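Local coordinates for thioesterase domain-containing protein (PDB 4RMM), which probably hydrolyses acyl-CoA thioesters, as expected for a member of the hotdog-fold thioesterase superfamily, at residues P88-F93 / A140-L144. Sequence-based numbering, arbitrary orientation.
Sequences PKIVDF and AHFLL
A classic beta bulge interrupts this antiparallel strand pair: Val-91 and Asp-92 together face the single residue His-141. Val-91 takes phi/psi -104/-50, while Asp-92 is extended again at -152/165. Build the regular end first. Lys-89 pairs with Leu-143, N to O 3.1 Å from Lys-89 to Leu-143 and N to O 2.6 Å from Leu-143 to Lys-89; Ile-90 and Phe-142 follow as a non-hydrogen-bonded pair, CA atoms 4.3 Å apart. Across the bulge, Val-91 N donates to His-141 O (2.8 Å) and His-141 N to Asp-92 O (3.2 Å), before Phe-93 meets Ala-140. The short strand axes approach to 4.4 Å at 146°. In the hotdog fold the sheet wraps a long helix, here 67-80, and Ile-90, Phe-93, Ala-140 and Phe-142 all lie on the face turned to it. Ile-90 (chi1 t) packs over one face of the Phe-142 ring (chi1 m), CB to CE2 3.7 Å; Pro-88 CB touches Leu-144 CD2 at 3.3 Å. On the other face, Asp-92 (chi1 p) and His-141 (chi1 m) form a His-carboxylate hydrogen bond, His-141 ND1 to Asp-92 OD2 3.1 Å, with a weak one to Asp-92 OD1 at 2.8 Å. At Asp-92 and Phe-93 the sheet continues into an antiparallel strand of the second subunit, where Phe-93 packs on Phe-93 of that chain.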
loop_
_atom_site.group_PDB
_atom_site.type_symbol
_atom_site.label_atom_id
_atom_site.label_comp_id
_atom_site.label_asym_id
_atom_site.label_seq_id
_atom_site.Cartn_x
_atom_site.Cartn_y
_atom_site.Cartn_z
ATOM N N PRO A 88 -13.322 1.806 -10.090
ATOM C CA PRO A 88 -12.375 1.893 -11.211
ATOM C C PRO A 88 -11.254 0.882 -11.016
ATOM O O PRO A 88 -11.025 0.416 -9.903
ATOM C CB PRO A 88 -11.881 3.335 -11.137
ATOM C CG PRO A 88 -11.974 3.645 -9.674
ATOM C CD PRO A 88 -13.317 3.051 -9.304
ATOM N N LYS A 89 -10.568 0.532 -12.099
ATOM C CA LYS A 89 -9.484 -0.435 -12.023
ATOM C C LYS A 89 -8.127 0.244 -12.113
ATOM O O LYS A 89 -7.847 1.003 -13.052
ATOM C CB LYS A 89 -9.618 -1.475 -13.142
ATOM C CG LYS A 89 -10.952 -2.217 -13.150
ATOM C CD LYS A 89 -11.073 -3.109 -14.380
ATOM C CE LYS A 89 -12.499 -3.618 -14.579
ATOM N NZ LYS A 89 -12.659 -4.315 -15.898
ATOM N N ILE A 90 -7.282 -0.051 -11.136
ATOM C CA ILE A 90 -5.952 0.517 -11.088
ATOM C C ILE A 90 -5.025 -0.221 -12.031
ATOM O O ILE A 90 -5.100 -1.448 -12.158
ATOM C CB ILE A 90 -5.386 0.477 -9.651
ATOM C CG1 ILE A 90 -3.990 1.097 -9.620
ATOM C CG2 ILE A 90 -5.405 -0.971 -9.118
ATOM C CD1 ILE A 90 -3.611 1.657 -8.261
ATOM N N VAL A 91 -4.163 0.538 -12.708
ATOM C CA VAL A 91 -3.217 -0.018 -13.653
ATOM C C VAL A 91 -1.840 -0.031 -13.014
ATOM O O VAL A 91 -1.145 -1.066 -13.024
ATOM C CB VAL A 91 -3.223 0.801 -14.968
ATOM C CG1 VAL A 91 -2.021 0.441 -15.824
ATOM C CG2 VAL A 91 -4.505 0.513 -15.729
ATOM N N ASP A 92 -1.441 1.107 -12.450
ATOM C CA ASP A 92 -0.155 1.211 -11.772
ATOM C C ASP A 92 -0.179 2.263 -10.672
ATOM O O ASP A 92 -1.074 3.088 -10.605
ATOM C CB ASP A 92 1.002 1.485 -12.757
ATOM C CG ASP A 92 0.850 2.781 -13.499
ATOM O OD1 ASP A 92 0.582 3.818 -12.857
ATOM O OD2 ASP A 92 1.022 2.769 -14.732
ATOM N N PHE A 93 0.826 2.216 -9.811
ATOM C CA PHE A 93 0.927 3.113 -8.668
ATOM C C PHE A 93 2.378 3.286 -8.263
ATOM O O PHE A 93 3.078 2.294 -8.053
ATOM C CB PHE A 93 0.153 2.510 -7.502
ATOM C CG PHE A 93 0.423 3.163 -6.194
ATOM C CD1 PHE A 93 -0.280 4.331 -5.811
ATOM C CD2 PHE A 93 1.325 2.606 -5.310
ATOM C CE1 PHE A 93 -0.071 4.903 -4.561
ATOM C CE2 PHE A 93 1.538 3.177 -4.049
ATOM C CZ PHE A 93 0.841 4.324 -3.672
ATOM N N ALA A 140 -1.037 7.544 -9.542
ATOM C CA ALA A 140 -1.755 6.341 -9.924
ATOM C C ALA A 140 -2.573 6.523 -11.202
ATOM O O ALA A 140 -3.087 7.607 -11.465
ATOM C CB ALA A 140 -2.663 5.926 -8.782
ATOM N N HIS A 141 -2.674 5.455 -11.992
ATOM C CA HIS A 141 -3.437 5.457 -13.233
ATOM C C HIS A 141 -4.562 4.465 -13.077
ATOM O O HIS A 141 -4.350 3.347 -12.609
ATOM C CB HIS A 141 -2.577 5.029 -14.429
ATOM C CG HIS A 141 -1.490 5.995 -14.771
ATOM N ND1 HIS A 141 -0.167 5.621 -14.891
ATOM C CD2 HIS A 141 -1.524 7.326 -15.018
ATOM C CE1 HIS A 141 0.562 6.677 -15.193
ATOM N NE2 HIS A 141 -0.239 7.727 -15.276
ATOM N N PHE A 142 -5.762 4.873 -13.470
ATOM C CA PHE A 142 -6.910 4.001 -13.380
ATOM C C PHE A 142 -7.600 3.886 -14.716
ATOM O O PHE A 142 -7.565 4.802 -15.539
ATOM C CB PHE A 142 -7.921 4.511 -12.356
ATOM C CG PHE A 142 -7.435 4.464 -10.935
ATOM C CD1 PHE A 142 -6.554 5.433 -10.453
ATOM C CD2 PHE A 142 -7.881 3.467 -10.068
ATOM C CE1 PHE A 142 -6.126 5.417 -9.131
ATOM C CE2 PHE A 142 -7.461 3.434 -8.737
ATOM C CZ PHE A 142 -6.580 4.416 -8.268
ATOM N N LEU A 143 -8.236 2.745 -14.921
ATOM C CA LEU A 143 -8.966 2.497 -16.145
ATOM C C LEU A 143 -10.434 2.602 -15.763
ATOM O O LEU A 143 -10.882 1.946 -14.832
ATOM C CB LEU A 143 -8.649 1.098 -16.661
ATOM C CG LEU A 143 -9.273 0.781 -18.012
ATOM C CD1 LEU A 143 -8.566 1.578 -19.095
ATOM C CD2 LEU A 143 -9.170 -0.708 -18.270
ATOM N N LEU A 144 -11.185 3.423 -16.479
ATOM C CA LEU A 144 -12.588 3.606 -16.159
ATOM C C LEU A 144 -13.537 3.095 -17.207
ATOM O O LEU A 144 -13.171 2.899 -18.356
ATOM C CB LEU A 144 -12.873 5.082 -15.956
ATOM C CG LEU A 144 -11.873 5.786 -15.053
ATOM C CD1 LEU A 144 -11.851 7.249 -15.404
ATOM C CD2 LEU A 144 -12.236 5.551 -13.602
#